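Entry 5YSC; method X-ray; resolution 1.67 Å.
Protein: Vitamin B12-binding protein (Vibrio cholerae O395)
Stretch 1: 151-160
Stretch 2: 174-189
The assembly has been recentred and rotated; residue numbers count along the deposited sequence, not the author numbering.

Stretch 1 151-160: SNQPIRYFYQ
Stretch 2, residues 174-189: WPSEVFSLCGGVNIFA

How does the helical part of stretch 2 meet the strand 155-159? Pro175, preceded by a cis peptide bond, caps helix 176-181, which runs nearly antiparallel to that strand (154°), the axes 10.6 Å apart. Phe179 (chi1 m) bridges the gap: its ring forms an offset stack with Tyr157 (chi1 p), centroids 4.1 Å apart and planes at 17°. A water joins Tyr157 OH (2.5 Å) to Ser176 O (3.1 Å).

Why are two glycines placed where the chain turns into its strand? Gly183 has phi/psi 83/6, where a CB would jam against the preceding carbonyl. At Gly184 (-69/140) a CB would clash with Phe179 O and crowd Tyr157 CE1.

What fixes the register? The strands run parallel, pairing Arg156 with Val185 and Tyr157 with Asn186. Val185 N donates to Ile155 O (2.8 Å), Tyr157 N to Val185 O (2.9 Å), and Ile187 N to Tyr157 O (3.1 Å).

How does the pairing end? Asn186 (chi1 t) lays its CA 4.0 Å from the Tyr157 ring centroid, on the face opposite Phe179, and begins a type I turn to Ala189. Its OD1 accepts from Phe188 N (3.0 Å), while a water links OD1 (2.8 Å) to Tyr159 N (3.0 Å). Ile187 (chi1 p, chi2 t) packs CD1 3.6 Å from Phe158 CB.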

ATOM      1  N   SER A 151     -18.078   3.656 -14.732  1.00 75.58           N
ATOM      2  CA  SER A 151     -18.130   3.664 -16.190  1.00 79.73           C
ATOM      3  C   SER A 151     -16.844   3.152 -16.819  1.00 77.28           C
ATOM      4  O   SER A 151     -16.865   2.738 -17.987  1.00 80.39           O
ATOM      5  CB  SER A 151     -18.430   5.073 -16.706  1.00 80.57           C
ATOM      6  OG  SER A 151     -18.236   6.038 -15.685  1.00 78.91           O
ATOM      7  N   ASN A 152     -15.727   3.175 -16.088  1.00 52.65           N
ATOM      8  CA  ASN A 152     -14.490   2.638 -16.634  1.00 42.94           C
ATOM      9  C   ASN A 152     -14.734   1.221 -17.144  1.00 41.77           C
ATOM     10  O   ASN A 152     -15.460   0.432 -16.529  1.00 40.31           O
ATOM     11  CB  ASN A 152     -13.369   2.633 -15.589  1.00 37.84           C
ATOM     12  CG  ASN A 152     -12.870   4.036 -15.238  1.00 34.79           C
ATOM     13  OD1 ASN A 152     -13.534   5.034 -15.519  1.00 39.06           O
ATOM     14  ND2 ASN A 152     -11.688   4.108 -14.629  1.00 24.54           N
ATOM     15  N   GLN A 153     -14.134   0.916 -18.292  1.00 45.18           N
ATOM     16  CA  GLN A 153     -14.144  -0.395 -18.907  1.00 47.81           C
ATOM     17  C   GLN A 153     -12.853  -1.112 -18.583  1.00 43.45           C
ATOM     18  O   GLN A 153     -11.852  -0.476 -18.251  1.00 39.57           O
ATOM     19  CB  GLN A 153     -14.283  -0.294 -20.431  1.00 50.89           C
ATOM     20  CG  GLN A 153     -15.574   0.350 -20.917  1.00 53.53           C
ATOM     21  CD  GLN A 153     -16.579  -0.680 -21.388  1.00 61.64           C
ATOM     22  OE1 GLN A 153     -16.297  -1.475 -22.291  1.00 67.64           O
ATOM     23  NE2 GLN A 153     -17.754  -0.685 -20.772  1.00 64.34           N
ATOM     24  N   PRO A 154     -12.830  -2.437 -18.714  1.00 37.19           N
ATOM     25  CA  PRO A 154     -11.619  -3.197 -18.381  1.00 34.35           C
ATOM     26  C   PRO A 154     -10.431  -2.784 -19.223  1.00 29.65           C
ATOM     27  O   PRO A 154     -10.488  -2.761 -20.455  1.00 32.40           O
ATOM     28  CB  PRO A 154     -12.019  -4.645 -18.673  1.00 34.69           C
ATOM     29  CG  PRO A 154     -13.497  -4.645 -18.546  1.00 38.59           C
ATOM     30  CD  PRO A 154     -13.944  -3.334 -19.075  1.00 38.74           C
ATOM     31  N   ILE A 155      -9.341  -2.471 -18.538  1.00 25.23           N
ATOM     32  CA  ILE A 155      -8.095  -2.128 -19.190  1.00 24.60           C
ATOM     33  C   ILE A 155      -6.986  -3.010 -18.649  1.00 22.56           C
ATOM     34  O   ILE A 155      -6.864  -3.179 -17.447  1.00 21.54           O
ATOM     35  CB  ILE A 155      -7.710  -0.666 -18.934  1.00 28.56           C
ATOM     36  CG1 ILE A 155      -8.816   0.276 -19.403  1.00 28.71           C
ATOM     37  CG2 ILE A 155      -6.405  -0.345 -19.623  1.00 28.26           C
ATOM     38  CD1 ILE A 155      -8.789   0.539 -20.871  1.00 29.23           C
ATOM     39  N   ARG A 156      -6.183  -3.566 -19.547  1.00 23.33           N
ATOM     40  CA  ARG A 156      -5.055  -4.414 -19.170  1.00 22.98           C
ATOM     41  C   ARG A 156      -3.837  -3.549 -18.862  1.00 23.34           C
ATOM     42  O   ARG A 156      -3.307  -2.884 -19.748  1.00 20.10           O
ATOM     43  CB  ARG A 156      -4.747  -5.416 -20.288  1.00 27.68           C
ATOM     44  CG  ARG A 156      -5.954  -6.272 -20.638  1.00 29.35           C
ATOM     45  CD  ARG A 156      -5.734  -7.113 -21.908  1.00 33.41           C
ATOM     46  NE  ARG A 156      -4.576  -7.980 -21.736  1.00 36.05           N
ATOM     47  CZ  ARG A 156      -3.425  -7.876 -22.387  1.00 34.97           C
ATOM     48  NH1 ARG A 156      -3.256  -6.962 -23.337  1.00 34.70           N
ATOM     49  NH2 ARG A 156      -2.444  -8.733 -22.101  1.00 34.74           N
ATOM     50  N   TYR A 157      -3.360  -3.605 -17.623  1.00 23.88           N
ATOM     51  CA  TYR A 157      -2.238  -2.785 -17.198  1.00 22.10           C
ATOM     52  C   TYR A 157      -1.063  -3.642 -16.720  1.00 21.31           C
ATOM     53  O   TYR A 157      -1.201  -4.796 -16.299  1.00 20.04           O
ATOM     54  CB  TYR A 157      -2.661  -1.792 -16.082  1.00 17.91           C
ATOM     55  CG  TYR A 157      -2.879  -2.457 -14.758  1.00 17.93           C
ATOM     56  CD1 TYR A 157      -4.121  -2.987 -14.422  1.00 20.35           C
ATOM     57  CD2 TYR A 157      -1.821  -2.605 -13.853  1.00 18.18           C
ATOM     58  CE1 TYR A 157      -4.317  -3.635 -13.213  1.00 18.19           C
ATOM     59  CE2 TYR A 157      -2.000  -3.263 -12.661  1.00 16.60           C
ATOM     60  CZ  TYR A 157      -3.270  -3.763 -12.345  1.00 17.08           C
ATOM     61  OH  TYR A 157      -3.496  -4.440 -11.176  1.00 17.62           O
ATOM     62  N   PHE A 158       0.110  -3.033 -16.805  1.00 17.88           N
ATOM     63  CA  PHE A 158       1.325  -3.482 -16.161  1.00 18.53           C
ATOM     64  C   PHE A 158       1.715  -2.443 -15.120  1.00 16.62           C
ATOM     65  O   PHE A 158       1.798  -1.259 -15.455  1.00 16.86           O
ATOM     66  CB  PHE A 158       2.400  -3.626 -17.227  1.00 19.99           C
ATOM     67  CG  PHE A 158       3.761  -3.901 -16.688  1.00 21.14           C
ATOM     68  CD1 PHE A 158       3.965  -4.915 -15.762  1.00 22.17           C
ATOM     69  CD2 PHE A 158       4.852  -3.156 -17.111  1.00 18.68           C
ATOM     70  CE1 PHE A 158       5.233  -5.183 -15.280  1.00 21.18           C
ATOM     71  CE2 PHE A 158       6.104  -3.398 -16.608  1.00 23.52           C
ATOM     72  CZ  PHE A 158       6.293  -4.415 -15.681  1.00 21.77           C
ATOM     73  N   TYR A 159       1.946  -2.865 -13.864  1.00 17.23           N
ATOM     74  CA  TYR A 159       2.478  -1.967 -12.831  1.00 16.21           C
ATOM     75  C   TYR A 159       3.835  -2.438 -12.354  1.00 18.53           C
ATOM     76  O   TYR A 159       3.950  -3.501 -11.722  1.00 18.98           O
ATOM     77  CB  TYR A 159       1.533  -1.843 -11.631  1.00 15.91           C
ATOM     78  CG  TYR A 159       2.122  -0.979 -10.516  1.00 16.34           C
ATOM     79  CD1 TYR A 159       2.704   0.247 -10.792  1.00 15.71           C
ATOM     80  CD2 TYR A 159       2.111  -1.409  -9.211  1.00 16.08           C
ATOM     81  CE1 TYR A 159       3.253   1.027  -9.790  1.00 15.54           C
ATOM     82  CE2 TYR A 159       2.638  -0.640  -8.186  1.00 14.72           C
ATOM     83  CZ  TYR A 159       3.219   0.566  -8.483  1.00 17.57           C
ATOM     84  OH  TYR A 159       3.755   1.326  -7.472  1.00 18.18           O
ATOM     85  N   GLN A 160       4.829  -1.614 -12.635  1.00 19.86           N
ATOM     86  CA  GLN A 160       6.222  -1.825 -12.302  1.00 25.87           C
ATOM     87  C   GLN A 160       6.580  -1.228 -10.932  1.00 22.82           C
ATOM     88  O   GLN A 160       6.434  -0.023 -10.722  1.00 21.58           O
ATOM     89  CB  GLN A 160       7.021  -1.133 -13.409  1.00 30.77           C
ATOM     90  CG  GLN A 160       8.363  -1.610 -13.580  1.00 33.55           C
ATOM     91  CD  GLN A 160       8.956  -1.064 -14.842  1.00 31.39           C
ATOM     92  OE1 GLN A 160       8.327  -0.272 -15.580  1.00 29.90           O
ATOM     93  NE2 GLN A 160      10.161  -1.499 -15.123  1.00 36.99           N
ATOM     94  N   TRP A 174      -1.694  -6.861  -2.669  1.00 13.95           N
ATOM     95  CA  TRP A 174      -1.703  -5.410  -2.676  1.00 15.20           C
ATOM     96  C   TRP A 174      -0.615  -4.854  -3.593  1.00 11.99           C
ATOM     97  O   TRP A 174       0.531  -5.298  -3.547  1.00 12.40           O
ATOM     98  CB  TRP A 174      -1.509  -4.899  -1.263  1.00 12.55           C
ATOM     99  CG  TRP A 174      -1.745  -3.445  -1.193  1.00 11.62           C
ATOM    100  CD1 TRP A 174      -0.814  -2.440  -1.245  1.00 12.35           C
ATOM    101  CD2 TRP A 174      -3.022  -2.818  -1.099  1.00 13.65           C
ATOM    102  NE1 TRP A 174      -1.454  -1.219  -1.204  1.00 12.89           N
ATOM    103  CE2 TRP A 174      -2.805  -1.431  -1.093  1.00 12.77           C
ATOM    104  CE3 TRP A 174      -4.336  -3.289  -1.024  1.00 13.50           C
ATOM    105  CZ2 TRP A 174      -3.858  -0.518  -1.023  1.00 11.74           C
ATOM    106  CZ3 TRP A 174      -5.370  -2.372  -0.934  1.00 16.61           C
ATOM    107  CH2 TRP A 174      -5.120  -1.007  -0.940  1.00 15.08           C
ATOM    108  N   PRO A 175      -0.917  -3.811  -4.392  1.00 11.36           N
ATOM    109  CA  PRO A 175      -2.129  -3.007  -4.527  1.00 11.26           C
ATOM    110  C   PRO A 175      -3.084  -3.413  -5.651  1.00 12.52           C
ATOM    111  O   PRO A 175      -3.807  -2.556  -6.224  1.00 11.63           O
ATOM    112  CB  PRO A 175      -1.553  -1.634  -4.811  1.00 11.92           C
ATOM    113  CG  PRO A 175      -0.370  -1.911  -5.627  1.00 11.12           C
ATOM    114  CD  PRO A 175       0.231  -3.154  -5.025  1.00 11.92           C
ATOM    115  N   SER A 176      -3.167  -4.718  -5.925  1.00 14.10           N
ATOM    116  CA  SER A 176      -4.028  -5.176  -7.022  1.00 15.66           C
ATOM    117  C   SER A 176      -5.444  -4.603  -6.942  1.00 16.09           C
ATOM    118  O   SER A 176      -6.017  -4.177  -7.956  1.00 17.93           O
ATOM    119  CB  SER A 176      -4.092  -6.713  -7.035  1.00 17.19           C
ATOM    120  OG  SER A 176      -2.839  -7.249  -7.409  1.00 20.06           O
ATOM    121  N   GLU A 177      -6.023  -4.590  -5.748  1.00 15.90           N
ATOM    122  CA  GLU A 177      -7.396  -4.164  -5.537  1.00 17.02           C
ATOM    123  C   GLU A 177      -7.631  -2.696  -5.904  1.00 18.04           C
ATOM    124  O   GLU A 177      -8.747  -2.308  -6.248  1.00 18.70           O
ATOM    125  CB  GLU A 177      -7.719  -4.399  -4.073  1.00 26.23           C
ATOM    126  CG  GLU A 177      -9.126  -4.518  -3.764  1.00 29.26           C
ATOM    127  CD  GLU A 177      -9.565  -5.930  -3.831  1.00 32.01           C
ATOM    128  OE1 GLU A 177      -9.151  -6.607  -4.796  1.00 40.05           O
ATOM    129  OE2 GLU A 177     -10.277  -6.364  -2.904  1.00 30.19           O
ATOM    130  N   VAL A 178      -6.617  -1.851  -5.787  1.00 17.61           N
ATOM    131  CA  VAL A 178      -6.782  -0.462  -6.214  1.00 16.67           C
ATOM    132  C   VAL A 178      -7.144  -0.406  -7.694  1.00 18.90           C
ATOM    133  O   VAL A 178      -8.068   0.316  -8.104  1.00 18.76           O
ATOM    134  CB  VAL A 178      -5.496   0.331  -5.941  1.00 15.18           C
ATOM    135  CG1 VAL A 178      -5.612   1.702  -6.540  1.00 14.82           C
ATOM    136  CG2 VAL A 178      -5.231   0.385  -4.417  1.00 16.61           C
ATOM    137  N   PHE A 179      -6.365  -1.121  -8.522  1.00 17.52           N
ATOM    138  CA  PHE A 179      -6.594  -1.157  -9.960  1.00 20.34           C
ATOM    139  C   PHE A 179      -7.942  -1.791 -10.284  1.00 20.94           C
ATOM    140  O   PHE A 179      -8.680  -1.296 -11.140  1.00 21.58           O
ATOM    141  CB  PHE A 179      -5.446  -1.908 -10.642  1.00 17.10           C
ATOM    142  CG  PHE A 179      -4.112  -1.266 -10.452  1.00 16.04           C
ATOM    143  CD1 PHE A 179      -3.689  -0.254 -11.315  1.00 13.57           C
ATOM    144  CD2 PHE A 179      -3.284  -1.631  -9.399  1.00 14.64           C
ATOM    145  CE1 PHE A 179      -2.460   0.363 -11.150  1.00 14.20           C
ATOM    146  CE2 PHE A 179      -2.054  -1.024  -9.243  1.00 16.02           C
ATOM    147  CZ  PHE A 179      -1.651   0.007 -10.122  1.00 15.62           C
ATOM    148  N   SER A 180      -8.311  -2.854  -9.567  1.00 20.29           N
ATOM    149  CA  SER A 180      -9.531  -3.596  -9.913  1.00 21.63           C
ATOM    150  C   SER A 180     -10.791  -2.759  -9.743  1.00 26.31           C
ATOM    151  O   SER A 180     -11.759  -2.957 -10.481  1.00 29.91           O
ATOM    152  CB  SER A 180      -9.640  -4.877  -9.067  1.00 21.79           C
ATOM    153  OG  SER A 180      -8.496  -5.668  -9.241  1.00 26.94           O
ATOM    154  N   LEU A 181     -10.818  -1.832  -8.778  1.00 23.05           N
ATOM    155  CA  LEU A 181     -11.970  -0.953  -8.628  1.00 23.21           C
ATOM    156  C   LEU A 181     -12.301  -0.253  -9.954  1.00 23.92           C
ATOM    157  O   LEU A 181     -13.482  -0.061 -10.283  1.00 32.33           O
ATOM    158  CB  LEU A 181     -11.693   0.063  -7.521  1.00 21.90           C
ATOM    159  CG  LEU A 181     -12.804   1.008  -7.079  1.00 23.10           C
ATOM    160  CD1 LEU A 181     -12.572   1.493  -5.656  1.00 25.11           C
ATOM    161  CD2 LEU A 181     -12.956   2.208  -8.018  1.00 21.02           C
ATOM    162  N   CYS A 182     -11.271   0.143 -10.708  1.00 34.48           N
ATOM    163  CA  CYS A 182     -11.395   0.938 -11.926  1.00 41.12           C
ATOM    164  C   CYS A 182     -11.589   0.065 -13.159  1.00 47.36           C
ATOM    165  O   CYS A 182     -11.537   0.579 -14.280  1.00 54.65           O
ATOM    166  CB  CYS A 182     -10.137   1.818 -12.129  1.00 32.20           C
ATOM    167  SG  CYS A 182      -9.412   2.686 -10.646  1.00 80.72           S
ATOM    168  N   GLY A 183     -11.800  -1.238 -12.972  1.00 45.38           N
ATOM    169  CA  GLY A 183     -11.831  -2.183 -14.063  1.00 46.72           C
ATOM    170  C   GLY A 183     -10.471  -2.674 -14.505  1.00 43.19           C
ATOM    171  O   GLY A 183     -10.378  -3.411 -15.491  1.00 44.42           O
ATOM    172  N   GLY A 184      -9.407  -2.301 -13.803  1.00 26.70           N
ATOM    173  CA  GLY A 184      -8.071  -2.669 -14.244  1.00 22.98           C
ATOM    174  C   GLY A 184      -7.832  -4.163 -14.113  1.00 20.61           C
ATOM    175  O   GLY A 184      -8.213  -4.781 -13.124  1.00 22.79           O
ATOM    176  N   VAL A 185      -7.158  -4.733 -15.114  1.00 19.36           N
ATOM    177  CA  VAL A 185      -6.824  -6.160 -15.164  1.00 19.41           C
ATOM    178  C   VAL A 185      -5.310  -6.268 -15.253  1.00 18.78           C
ATOM    179  O   VAL A 185      -4.695  -5.797 -16.216  1.00 19.92           O
ATOM    180  CB  VAL A 185      -7.520  -6.863 -16.338  1.00 24.76           C
ATOM    181  CG1 VAL A 185      -7.076  -8.344 -16.446  1.00 26.98           C
ATOM    182  CG2 VAL A 185      -9.021  -6.767 -16.169  1.00 25.32           C
ATOM    183  N   ASN A 186      -4.706  -6.854 -14.210  1.00 19.41           N
ATOM    184  CA  ASN A 186      -3.268  -7.049 -14.132  1.00 18.30           C
ATOM    185  C   ASN A 186      -2.811  -8.112 -15.116  1.00 20.69           C
ATOM    186  O   ASN A 186      -3.296  -9.240 -15.058  1.00 21.15           O
ATOM    187  CB  ASN A 186      -2.905  -7.450 -12.701  1.00 18.51           C
ATOM    188  CG  ASN A 186      -1.450  -7.748 -12.525  1.00 18.25           C
ATOM    189  OD1 ASN A 186      -0.609  -7.379 -13.342  1.00 17.07           O
ATOM    190  ND2 ASN A 186      -1.130  -8.396 -11.415  1.00 15.94           N
ATOM    191  N   ILE A 187      -1.852  -7.776 -15.987  1.00 21.58           N
ATOM    192  CA  ILE A 187      -1.385  -8.735 -17.003  1.00 23.76           C
ATOM    193  C   ILE A 187      -0.633  -9.890 -16.369  1.00 26.92           C
ATOM    194  O   ILE A 187      -0.478 -10.953 -16.988  1.00 29.10           O
ATOM    195  CB  ILE A 187      -0.477  -8.076 -18.070  1.00 25.68           C
ATOM    196  CG1 ILE A 187       0.734  -7.369 -17.432  1.00 25.08           C
ATOM    197  CG2 ILE A 187      -1.277  -7.119 -18.950  1.00 25.82           C
ATOM    198  CD1 ILE A 187       1.850  -6.994 -18.451  1.00 26.81           C
ATOM    199  N   PHE A 188      -0.121  -9.711 -15.157  1.00 20.05           N
ATOM    200  CA  PHE A 188       0.633 -10.758 -14.485  1.00 22.17           C
ATOM    201  C   PHE A 188      -0.149 -11.371 -13.328  1.00 21.37           C
ATOM    202  O   PHE A 188       0.440 -11.986 -12.437  1.00 22.39           O
ATOM    203  CB  PHE A 188       1.975 -10.205 -14.024  1.00 19.74           C
ATOM    204  CG  PHE A 188       2.971 -10.027 -15.142  1.00 22.44           C
ATOM    205  CD1 PHE A 188       3.558 -11.144 -15.732  1.00 23.70           C
ATOM    206  CD2 PHE A 188       3.323  -8.770 -15.604  1.00 22.14           C
ATOM    207  CE1 PHE A 188       4.486 -11.008 -16.771  1.00 26.62           C
ATOM    208  CE2 PHE A 188       4.247  -8.611 -16.637  1.00 23.37           C
ATOM    209  CZ  PHE A 188       4.836  -9.731 -17.225  1.00 26.73           C
ATOM    210  N   ALA A 189      -1.471 -11.262 -13.361  1.00 20.95           N
ATOM    211  CA  ALA A 189      -2.286 -11.724 -12.250  1.00 19.56           C
ATOM    212  C   ALA A 189      -2.001 -13.184 -11.940  1.00 22.92           C
ATOM    213  O   ALA A 189      -1.856 -13.569 -10.777  1.00 21.93           O
ATOM    214  CB  ALA A 189      -3.762 -11.544 -12.577  1.00 23.67           C
TER
HETATM  215  O   HOH W   1      -5.745  -5.538 -10.692  1.00 23.48           O
HETATM  216  O   HOH W   2       1.697  -5.798 -13.558  1.00 20.25           O